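Local coordinates for BH0493 protein (Bacillus halodurans C-125, PDB 2QEE), which binds zinc and is probably a metal-dependent hydrolase of the amidohydrolase superfamily, of uncertain substrate, at residues Y50-A55 against I365-H370; F298-L303 against H309-L314; L321-C326 against E345-S350; W328-P333 against N337-M342. All coordinates share one frame; numbering follows the deposited sequence.

Contact 1 of 4, residues Y50-A55 against I365-H370; sequences YHYLVA and IYKWHH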
# COMPACT_ATOMS: atom_id res chain seq x y z
N TYR C 50 3.65 -24.13 -15.69
CA TYR C 50 3.67 -23.56 -14.33
C TYR C 50 2.26 -23.01 -14.06
O TYR C 50 1.66 -22.42 -14.98
CB TYR C 50 4.64 -22.35 -14.36
CG TYR C 50 5.00 -21.69 -13.02
CD1 TYR C 50 5.01 -22.40 -11.83
CD2 TYR C 50 5.43 -20.35 -13.00
CE1 TYR C 50 5.45 -21.79 -10.61
CE2 TYR C 50 5.86 -19.73 -11.79
CZ TYR C 50 5.89 -20.45 -10.62
OH TYR C 50 6.29 -19.84 -9.44
N HIS C 51 1.75 -23.17 -12.84
CA HIS C 51 0.35 -22.81 -12.58
C HIS C 51 0.12 -21.30 -12.69
O HIS C 51 -1.01 -20.87 -12.97
CB HIS C 51 -0.15 -23.37 -11.25
CG HIS C 51 0.49 -22.79 -10.02
ND1 HIS C 51 0.05 -21.62 -9.43
CD2 HIS C 51 1.51 -23.23 -9.25
CE1 HIS C 51 0.76 -21.38 -8.33
NE2 HIS C 51 1.65 -22.35 -8.20
N TYR C 52 1.16 -20.50 -12.45
CA TYR C 52 0.98 -19.05 -12.66
C TYR C 52 0.53 -18.77 -14.08
O TYR C 52 -0.26 -17.85 -14.33
CB TYR C 52 2.28 -18.25 -12.41
CG TYR C 52 2.80 -18.15 -11.00
CD1 TYR C 52 2.67 -19.17 -10.08
CD2 TYR C 52 3.56 -17.01 -10.60
CE1 TYR C 52 3.22 -19.06 -8.79
CE2 TYR C 52 4.12 -16.89 -9.28
CZ TYR C 52 3.93 -17.92 -8.41
OH TYR C 52 4.45 -17.81 -7.16
N LEU C 53 1.07 -19.52 -15.03
CA LEU C 53 0.77 -19.32 -16.45
C LEU C 53 -0.55 -19.96 -16.84
O LEU C 53 -1.22 -19.44 -17.72
CB LEU C 53 1.90 -19.79 -17.36
CG LEU C 53 3.19 -18.94 -17.24
CD1 LEU C 53 4.22 -19.39 -18.25
CD2 LEU C 53 2.88 -17.46 -17.46
N VAL C 54 -0.92 -21.04 -16.16
CA VAL C 54 -2.30 -21.57 -16.33
C VAL C 54 -3.38 -20.51 -15.97
O VAL C 54 -4.28 -20.22 -16.80
CB VAL C 54 -2.49 -22.86 -15.51
CG1 VAL C 54 -3.94 -23.37 -15.63
CG2 VAL C 54 -1.49 -23.91 -16.00
N ALA C 55 -3.22 -19.85 -14.83
CA ALA C 55 -4.14 -18.77 -14.46
C ALA C 55 -4.16 -17.72 -15.58
O ALA C 55 -5.22 -17.30 -16.06
CB ALA C 55 -3.69 -18.13 -13.14
N ILE C 365 16.76 -19.52 -12.46
CA ILE C 365 17.48 -18.53 -13.27
C ILE C 365 16.73 -17.19 -13.15
O ILE C 365 17.32 -16.18 -12.72
CB ILE C 365 17.57 -18.94 -14.75
CG1 ILE C 365 18.42 -20.22 -14.85
CG2 ILE C 365 18.29 -17.82 -15.60
CD1 ILE C 365 18.51 -20.80 -16.30
N TYR C 366 15.45 -17.18 -13.53
CA TYR C 366 14.73 -15.86 -13.57
C TYR C 366 14.37 -15.36 -12.19
O TYR C 366 14.36 -14.11 -11.94
CB TYR C 366 13.51 -15.89 -14.47
CG TYR C 366 12.16 -16.21 -13.87
CD1 TYR C 366 11.46 -15.26 -13.11
CD2 TYR C 366 11.52 -17.47 -14.12
CE1 TYR C 366 10.17 -15.47 -12.67
CE2 TYR C 366 10.22 -17.68 -13.64
CZ TYR C 366 9.57 -16.71 -12.90
OH TYR C 366 8.28 -16.91 -12.44
N LYS C 367 14.03 -16.25 -11.27
CA LYS C 367 13.60 -15.76 -9.97
C LYS C 367 14.76 -14.98 -9.33
O LYS C 367 14.55 -13.91 -8.73
CB LYS C 367 13.13 -16.90 -9.05
CG LYS C 367 11.92 -17.66 -9.62
CD LYS C 367 10.64 -17.18 -9.08
CE LYS C 367 9.57 -18.26 -9.43
NZ LYS C 367 8.24 -17.76 -8.98
N TRP C 368 15.98 -15.49 -9.43
CA TRP C 368 17.15 -14.81 -8.83
C TRP C 368 17.63 -13.63 -9.68
O TRP C 368 18.00 -12.60 -9.14
CB TRP C 368 18.26 -15.85 -8.48
CG TRP C 368 17.78 -16.63 -7.31
CD1 TRP C 368 17.34 -17.94 -7.31
CD2 TRP C 368 17.54 -16.13 -6.01
NE1 TRP C 368 16.92 -18.29 -6.07
CE2 TRP C 368 16.99 -17.18 -5.25
CE3 TRP C 368 17.74 -14.88 -5.40
CZ2 TRP C 368 16.66 -17.04 -3.91
CZ3 TRP C 368 17.44 -14.74 -4.08
CH2 TRP C 368 16.87 -15.82 -3.34
N HIS C 369 17.60 -13.75 -10.98
CA HIS C 369 18.01 -12.63 -11.84
C HIS C 369 17.08 -11.41 -11.58
O HIS C 369 17.54 -10.26 -11.38
CB HIS C 369 17.91 -13.07 -13.30
CG HIS C 369 18.31 -12.04 -14.31
ND1 HIS C 369 17.56 -10.90 -14.58
CD2 HIS C 369 19.36 -12.01 -15.17
CE1 HIS C 369 18.16 -10.20 -15.52
NE2 HIS C 369 19.25 -10.85 -15.90
N HIS C 370 15.77 -11.65 -11.61
CA HIS C 370 14.82 -10.51 -11.50
C HIS C 370 14.89 -9.89 -10.12
O HIS C 370 14.75 -8.64 -9.97
CB HIS C 370 13.38 -10.98 -11.76
CG HIS C 370 13.11 -11.45 -13.17
ND1 HIS C 370 11.82 -11.73 -13.60
CD2 HIS C 370 13.92 -11.71 -14.22
CE1 HIS C 370 11.87 -12.16 -14.85
NE2 HIS C 370 13.12 -12.12 -15.26
O HOH W 1 7.09 -17.05 -6.67
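Tyr50 and Lys367 reach for each other from opposite directions and meet by their polar ends: Lys367 NZ donates to Tyr50 OH at 2.9 Å, arriving at the edge of the phenol ring, near its plane. With CG anti to the backbone N (chi1 -172°), the Tyr50 ring is directed across toward helix 363-388. The lysine bends at chi2 (-96°) and runs nearly straight beyond; its CG lies over the centre of one Tyr366 face. Tyr366 itself comes in at a slant, its OH 3.8 Å from Tyr50 CE2. Within segment 50-55, Tyr52 lays CD1 over the rim of one Tyr50 face, 3.5 Å above the plane. Tyr52 also reaches the lysine through a water that accepts a hydrogen bond from Lys367 NZ at 2.7 Å and is bonded to Tyr52 OH. A phenylalanine in place of Tyr50 would probably deprive the ammonium of its direct phenol partner and leave the lysine tip freer to turn. Lys367 lies about 5 Å from Asp357, side chain to side chain, and Tyr52 about 7 Å from the bound zinc; these are the surroundings of the zinc site, formed here by His28, His30 and Asp357, as expected of a probable amidohydrolase.

Contact 2 of 4, residues F298-L303 against H309-L314; sequences FLVTML and HELVVL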
# COMPACT_ATOMS: atom_id res chain seq x y z
N PHE C 298 10.84 -18.48 14.64
CA PHE C 298 9.78 -18.52 13.67
C PHE C 298 10.24 -17.79 12.40
O PHE C 298 10.77 -16.66 12.48
CB PHE C 298 8.56 -17.78 14.23
CG PHE C 298 8.03 -18.38 15.50
CD1 PHE C 298 6.99 -19.33 15.42
CD2 PHE C 298 8.56 -18.04 16.75
CE1 PHE C 298 6.50 -19.91 16.58
CE2 PHE C 298 8.04 -18.65 17.94
CZ PHE C 298 7.01 -19.57 17.81
N LEU C 299 10.06 -18.46 11.27
CA LEU C 299 10.30 -17.83 9.96
C LEU C 299 8.93 -17.49 9.44
O LEU C 299 8.05 -18.36 9.44
CB LEU C 299 10.99 -18.83 9.04
CG LEU C 299 12.49 -19.04 9.30
CD1 LEU C 299 12.87 -20.47 8.73
CD2 LEU C 299 13.32 -17.96 8.57
N VAL C 300 8.70 -16.26 8.97
CA VAL C 300 7.34 -15.91 8.47
C VAL C 300 7.43 -15.17 7.17
O VAL C 300 8.30 -14.30 7.03
CB VAL C 300 6.60 -15.04 9.51
CG1 VAL C 300 5.15 -14.57 9.02
CG2 VAL C 300 6.44 -15.78 10.86
N THR C 301 6.56 -15.54 6.25
CA THR C 301 6.28 -14.76 5.05
C THR C 301 4.75 -14.65 4.94
O THR C 301 4.03 -15.59 5.36
CB THR C 301 6.95 -15.37 3.79
OG1 THR C 301 7.04 -14.38 2.75
CG2 THR C 301 6.22 -16.63 3.23
N MET C 302 4.26 -13.55 4.36
CA MET C 302 2.79 -13.34 4.33
C MET C 302 2.36 -13.01 2.93
O MET C 302 3.12 -12.45 2.15
CB MET C 302 2.30 -12.27 5.31
CG MET C 302 2.57 -12.68 6.78
SD MET C 302 1.97 -11.59 8.02
CE MET C 302 0.21 -12.21 8.07
N LEU C 303 1.12 -13.38 2.62
CA LEU C 303 0.71 -13.30 1.20
C LEU C 303 0.05 -11.96 0.79
O LEU C 303 0.06 -11.61 -0.41
CB LEU C 303 -0.23 -14.46 0.87
CG LEU C 303 -0.53 -14.74 -0.61
CD1 LEU C 303 0.69 -14.98 -1.50
CD2 LEU C 303 -1.49 -16.03 -0.68
N HIS C 309 3.83 -4.18 5.69
CA HIS C 309 4.47 -3.18 6.55
C HIS C 309 4.43 -3.61 8.02
O HIS C 309 5.42 -3.52 8.77
CB HIS C 309 3.79 -1.82 6.35
CG HIS C 309 4.30 -0.77 7.29
ND1 HIS C 309 3.72 -0.55 8.51
CD2 HIS C 309 5.36 0.06 7.21
CE1 HIS C 309 4.37 0.39 9.14
NE2 HIS C 309 5.38 0.79 8.38
N GLU C 310 3.25 -4.05 8.48
CA GLU C 310 3.08 -4.41 9.91
C GLU C 310 3.89 -5.67 10.25
O GLU C 310 4.36 -5.81 11.37
CB GLU C 310 1.61 -4.49 10.28
CG GLU C 310 0.85 -5.58 9.57
CD GLU C 310 -0.68 -5.50 9.75
OE1 GLU C 310 -1.18 -4.53 10.36
OE2 GLU C 310 -1.36 -6.41 9.21
N LEU C 311 4.06 -6.57 9.27
CA LEU C 311 5.01 -7.68 9.49
C LEU C 311 6.47 -7.18 9.79
O LEU C 311 7.15 -7.70 10.70
CB LEU C 311 5.01 -8.61 8.28
CG LEU C 311 6.00 -9.79 8.33
CD1 LEU C 311 5.61 -10.73 9.52
CD2 LEU C 311 6.02 -10.50 7.02
N VAL C 312 6.92 -6.18 9.02
CA VAL C 312 8.24 -5.54 9.32
C VAL C 312 8.23 -4.96 10.70
O VAL C 312 9.21 -5.19 11.49
CB VAL C 312 8.52 -4.43 8.33
CG1 VAL C 312 9.85 -3.73 8.68
CG2 VAL C 312 8.56 -5.05 6.94
N VAL C 313 7.14 -4.28 11.10
CA VAL C 313 7.18 -3.69 12.45
C VAL C 313 7.22 -4.80 13.50
O VAL C 313 7.90 -4.68 14.54
CB VAL C 313 5.96 -2.76 12.73
CG1 VAL C 313 6.09 -2.12 14.14
CG2 VAL C 313 5.88 -1.64 11.66
N LEU C 314 6.54 -5.90 13.24
CA LEU C 314 6.55 -7.00 14.23
C LEU C 314 7.98 -7.57 14.38
O LEU C 314 8.40 -7.94 15.49
CB LEU C 314 5.57 -8.08 13.77
CG LEU C 314 5.25 -9.11 14.89
CD1 LEU C 314 4.71 -8.47 16.19
CD2 LEU C 314 4.23 -10.10 14.32
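Val300 is the first residue of the strand to meet Leu311: its CG1 methyl lies 3.9 Å from Leu311 CD1. That branch stands anti to the backbone N (chi1 177°), which carries it out over the helix side of the strand, and the two side chains pass at a slant. At Thr301 the side chain points away from the helix, in the usual alternation of a strand, and its OG1 is hydrogen-bonded to Phe324 O. Met302 turns back to the helix face and offers two atoms. Its SD lies 4.0 Å from Leu311 CD1, while its CG is 4.1 Å from Leu311 CD2, so the two leucine methyls lie alongside the CG-SD bond, one beside each atom. A single leucine thus fills the space in front of two strand residues, and everything that meets here is apolar and buried; no hydrogen bond crosses. The pairing belongs to the beta-alpha-beta unit of strand 298-302, helix 308-317 and strand 321-323. Leu311 also touches Ile323 of that next strand, which runs parallel to 298-302. Strand 257-264 adjoins on the other side, and helices 284-292 and 333-347 flank helix 308-317, touching its Leu314 and Val312 respectively.

Contact 3 of 4, residues L321-C326 against E345-S350; sequences LMIFGC and EMLGTS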
# COMPACT_ATOMS: atom_id res chain seq x y z
N LEU C 321 11.75 -13.72 15.48
CA LEU C 321 11.10 -13.69 14.17
C LEU C 321 12.14 -13.36 13.11
O LEU C 321 12.88 -12.35 13.25
CB LEU C 321 10.03 -12.58 14.13
CG LEU C 321 9.31 -12.41 12.80
CD1 LEU C 321 8.64 -13.71 12.31
CD2 LEU C 321 8.30 -11.26 12.95
N MET C 322 12.17 -14.16 12.05
CA MET C 322 12.98 -13.85 10.87
C MET C 322 11.96 -13.80 9.76
O MET C 322 11.28 -14.78 9.50
CB MET C 322 14.05 -14.91 10.56
CG MET C 322 14.83 -14.70 9.27
SD MET C 322 15.61 -13.05 9.29
CE MET C 322 16.89 -13.32 10.50
N ILE C 323 11.82 -12.65 9.11
CA ILE C 323 10.91 -12.60 7.94
C ILE C 323 11.66 -12.88 6.66
O ILE C 323 12.88 -12.54 6.53
CB ILE C 323 10.14 -11.22 7.87
CG1 ILE C 323 11.09 -10.10 7.52
CG2 ILE C 323 9.38 -11.00 9.20
CD1 ILE C 323 10.33 -8.72 7.62
N PHE C 324 11.01 -13.51 5.69
CA PHE C 324 11.70 -13.93 4.48
C PHE C 324 10.83 -13.74 3.26
O PHE C 324 9.58 -14.00 3.34
CB PHE C 324 12.19 -15.39 4.57
CG PHE C 324 11.08 -16.42 4.52
CD1 PHE C 324 10.72 -17.05 3.31
CD2 PHE C 324 10.42 -16.78 5.70
CE1 PHE C 324 9.71 -18.04 3.27
CE2 PHE C 324 9.40 -17.79 5.69
CZ PHE C 324 9.07 -18.41 4.43
N GLY C 325 11.44 -13.22 2.21
CA GLY C 325 10.97 -13.39 0.83
C GLY C 325 9.72 -12.57 0.49
O GLY C 325 9.06 -11.95 1.33
N CYS C 326 9.41 -12.62 -0.80
CA CYS C 326 8.25 -11.99 -1.32
C CYS C 326 7.49 -13.09 -2.00
O CYS C 326 7.80 -13.44 -3.12
CB CYS C 326 8.70 -10.93 -2.34
SG CYS C 326 9.81 -9.68 -1.65
N GLU C 345 14.65 -0.25 5.44
CA GLU C 345 14.55 1.02 6.24
C GLU C 345 14.33 0.76 7.74
O GLU C 345 14.87 1.48 8.57
CB GLU C 345 13.44 1.96 5.66
CG GLU C 345 13.97 2.51 4.28
CD GLU C 345 12.93 3.18 3.39
OE1 GLU C 345 11.77 3.44 3.82
OE2 GLU C 345 13.36 3.44 2.21
N MET C 346 13.57 -0.29 8.09
CA MET C 346 13.23 -0.56 9.49
C MET C 346 14.04 -1.66 10.15
O MET C 346 13.98 -1.83 11.38
CB MET C 346 11.74 -0.93 9.61
CG MET C 346 10.86 0.32 9.69
SD MET C 346 9.13 -0.07 9.90
CE MET C 346 8.79 -0.36 8.17
N LEU C 347 14.71 -2.45 9.32
CA LEU C 347 15.45 -3.63 9.85
C LEU C 347 16.92 -3.64 9.46
O LEU C 347 17.67 -4.56 9.84
CB LEU C 347 14.81 -4.95 9.37
CG LEU C 347 13.32 -5.15 9.75
CD1 LEU C 347 12.88 -6.45 9.08
CD2 LEU C 347 13.15 -5.23 11.25
N GLY C 348 17.37 -2.68 8.63
CA GLY C 348 18.77 -2.74 8.21
C GLY C 348 18.97 -3.97 7.33
O GLY C 348 18.28 -4.17 6.38
N THR C 349 19.97 -4.79 7.67
CA THR C 349 20.19 -6.03 6.93
C THR C 349 19.69 -7.29 7.69
O THR C 349 20.03 -8.44 7.29
CB THR C 349 21.69 -6.24 6.62
OG1 THR C 349 22.39 -6.24 7.86
CG2 THR C 349 22.20 -5.10 5.68
N SER C 350 18.89 -7.11 8.74
CA SER C 350 18.43 -8.24 9.59
C SER C 350 17.14 -8.96 9.07
O SER C 350 16.16 -9.17 9.81
CB SER C 350 18.27 -7.80 11.07
OG SER C 350 17.21 -6.86 11.31
O HOH W 2 13.48 -10.07 9.82
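Leu347 O is gripped twice by Ser350: OG donates to it at 2.8 Å, in the carbonyl plane and on a lone pair, and the backbone N does so at 3.0 Å. The second bond closes a type II' beta turn from Leu347 to Ser350, with Gly348, at positive phi, where helix 333-347 ends. The turn brings the chain back from the helix toward strand 321-323, within a beta-alpha succession consistent with the beta/alpha barrel of the amidohydrolase superfamily. Between the segments, Ile323 CD1 meets Leu347 CD1 at 3.7 Å, one methyl against the other. The CG1 branch of Ile323 sits between its backbone N and carbonyl carbon (chi1 69°), and the extended chi2 then carries CD1 out to the leucine. Met322 adds a looser touch: bent at both chi2 and chi3, it brings SD to 4.0 Å from Ser350 O. Arg59 of a neighbouring subunit also bonds to Ser350 O and to Leu321 O, so the subunit interface reaches both segments. The two backbones are bridged by a water, which accepts from Ile323 N at 3.1 Å and donates to Ser350 O at 2.8 Å.

Contact 4 of 4, residues W328-P333 against N337-M342; sequences WFMNNP and NEMTRM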
# COMPACT_ATOMS: atom_id res chain seq x y z
N TRP C 328 4.90 -15.39 -3.80
CA TRP C 328 3.79 -15.70 -4.73
C TRP C 328 3.18 -14.40 -5.32
O TRP C 328 3.78 -13.74 -6.17
CB TRP C 328 2.75 -16.50 -3.94
CG TRP C 328 1.72 -17.22 -4.68
CD1 TRP C 328 1.40 -17.16 -6.02
CD2 TRP C 328 0.85 -18.21 -4.10
NE1 TRP C 328 0.36 -18.07 -6.29
CE2 TRP C 328 0.03 -18.71 -5.12
CE3 TRP C 328 0.70 -18.70 -2.80
CZ2 TRP C 328 -0.95 -19.68 -4.88
CZ3 TRP C 328 -0.26 -19.68 -2.56
CH2 TRP C 328 -1.07 -20.16 -3.61
N PHE C 329 2.05 -13.96 -4.80
CA PHE C 329 1.40 -12.73 -5.35
C PHE C 329 2.16 -11.43 -4.96
O PHE C 329 1.92 -10.37 -5.51
CB PHE C 329 -0.06 -12.64 -4.94
CG PHE C 329 -0.85 -13.84 -5.33
CD1 PHE C 329 -0.87 -14.28 -6.64
CD2 PHE C 329 -1.58 -14.54 -4.35
CE1 PHE C 329 -1.61 -15.40 -6.96
CE2 PHE C 329 -2.30 -15.65 -4.67
CZ PHE C 329 -2.33 -16.09 -5.94
N MET C 330 3.12 -11.59 -4.04
CA MET C 330 4.07 -10.53 -3.68
C MET C 330 5.31 -10.56 -4.60
O MET C 330 6.13 -9.62 -4.57
CB MET C 330 4.57 -10.65 -2.23
CG MET C 330 3.49 -10.69 -1.10
SD MET C 330 2.65 -9.10 -0.92
CE MET C 330 1.37 -9.27 -2.15
N ASN C 331 5.45 -11.60 -5.42
CA ASN C 331 6.67 -11.78 -6.10
C ASN C 331 6.65 -11.09 -7.46
O ASN C 331 6.93 -11.70 -8.47
CB ASN C 331 7.01 -13.30 -6.17
CG ASN C 331 8.47 -13.58 -6.49
OD1 ASN C 331 9.29 -12.70 -6.50
ND2 ASN C 331 8.78 -14.84 -6.81
N ASN C 332 6.39 -9.77 -7.46
CA ASN C 332 6.27 -8.99 -8.67
C ASN C 332 7.08 -7.72 -8.41
O ASN C 332 7.06 -7.24 -7.25
CB ASN C 332 4.78 -8.65 -8.84
CG ASN C 332 3.95 -9.90 -9.19
OD1 ASN C 332 4.13 -10.43 -10.28
ND2 ASN C 332 3.08 -10.38 -8.25
N PRO C 333 7.80 -7.21 -9.43
CA PRO C 333 8.73 -6.04 -9.24
C PRO C 333 8.17 -4.87 -8.39
O PRO C 333 8.86 -4.36 -7.52
CB PRO C 333 9.01 -5.60 -10.69
CG PRO C 333 9.15 -6.99 -11.37
CD PRO C 333 7.91 -7.74 -10.80
N ASN C 337 9.99 -4.39 -4.78
CA ASN C 337 10.70 -3.14 -4.52
C ASN C 337 10.15 -2.47 -3.22
O ASN C 337 10.91 -2.08 -2.30
CB ASN C 337 10.48 -2.19 -5.70
CG ASN C 337 11.20 -0.87 -5.47
OD1 ASN C 337 12.43 -0.87 -5.33
ND2 ASN C 337 10.46 0.20 -5.39
N GLU C 338 8.83 -2.27 -3.11
CA GLU C 338 8.33 -1.61 -1.90
C GLU C 338 8.63 -2.42 -0.64
O GLU C 338 9.04 -1.82 0.38
CB GLU C 338 6.84 -1.24 -2.00
CG GLU C 338 5.86 -2.45 -1.92
CD GLU C 338 4.36 -1.99 -1.97
OE1 GLU C 338 3.49 -2.69 -1.40
OE2 GLU C 338 4.06 -0.94 -2.60
N MET C 339 8.50 -3.76 -0.70
CA MET C 339 8.73 -4.56 0.47
C MET C 339 10.19 -4.47 0.90
O MET C 339 10.47 -4.35 2.07
CB MET C 339 8.37 -6.02 0.14
CG MET C 339 6.85 -6.29 0.19
SD MET C 339 6.55 -8.04 -0.28
CE MET C 339 7.39 -8.88 1.11
N THR C 340 11.12 -4.61 -0.05
CA THR C 340 12.55 -4.62 0.25
C THR C 340 12.98 -3.27 0.87
O THR C 340 13.77 -3.24 1.79
CB THR C 340 13.36 -5.04 -1.02
OG1 THR C 340 12.91 -6.36 -1.44
CG2 THR C 340 14.86 -5.12 -0.75
N ARG C 341 12.43 -2.18 0.35
CA ARG C 341 12.74 -0.86 0.89
C ARG C 341 12.21 -0.70 2.31
O ARG C 341 12.92 -0.22 3.20
CB ARG C 341 12.20 0.24 -0.06
CG ARG C 341 13.02 0.29 -1.36
CD ARG C 341 12.51 1.25 -2.38
NE ARG C 341 13.40 1.22 -3.55
CZ ARG C 341 14.55 1.93 -3.64
NH1 ARG C 341 14.91 2.80 -2.65
NH2 ARG C 341 15.31 1.81 -4.69
N MET C 342 10.95 -1.06 2.55
CA MET C 342 10.36 -0.98 3.89
C MET C 342 11.17 -1.83 4.88
O MET C 342 11.51 -1.38 5.97
CB MET C 342 8.88 -1.44 3.94
CG MET C 342 7.92 -0.48 3.17
SD MET C 342 6.22 -0.97 3.49
CE MET C 342 6.03 -2.54 2.59
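Asn337, which meets Pro333 through its backbone, also sets its carboxamide at the edge of the Arg341 guanidinium, in that group's plane. Arg341 NE donates to Asn337 OD1 at 2.9 Å, and that oxygen lies only 5° out of the guanidinium plane. This is the start of helix 333-347, with Asn332 at the N-cap position and an inverse gamma turn centred on Asn331 before it. At the far end of the contact, Phe329 CZ lies over the rim of one Trp328 face, 3.3 Å above it, and Trp328 CD1 in turn lies over a face of Phe329. The Trp328 ring also meets that of Tyr52. The Asn332 side chain makes no capping bond; instead ND2 reaches back to Phe329 O at 3.0 Å, with the acceptor in the amide plane but the donor well above the carbonyl plane. The same carbonyl accepts from His309 NE2 of a neighbouring subunit, which ties this loop into the trimer. Pro333 opens the helix, and its O takes the N-H of Asn337 at 3.0 Å, a fairly straight bond (159°) of the first helical turn. Arg341 has a further partner in Asp381, a salt bridge that joins this helix to helix 363-388. The side chain of Asn337 is about 6 Å from a bound magnesium ion. Farther along, Met330 and Met339 cross at about a right angle. An extended chi2 (178°) carries the Met339 sulphur out to the loop, where Met339 SD rests 3.8 Å from Met330 CB and 4.1 Å from Met330 SD.

How the contacts relate
The centres of contacts 2, 3 and 4 lie about 8 to 13 Å from one another; that of contact 1 is about 15 Å from contact 4 and about 23 Å from the other two. Contact 2 comes first of the three along the chain; contact 4 falls between the two segments of contact 3, and both use helix 333-347. Contact 1 brackets all of them, joining an early helix to one near the end. Contacts 2 and 3 share a sheet, since strands 298-302 and 321-323 are neighbours in it. Contact 4 touches contact 1 where Asn331 packs on Lys367, linking these beta-alpha elements to the surroundings of the zinc, and each contact also borders another subunit.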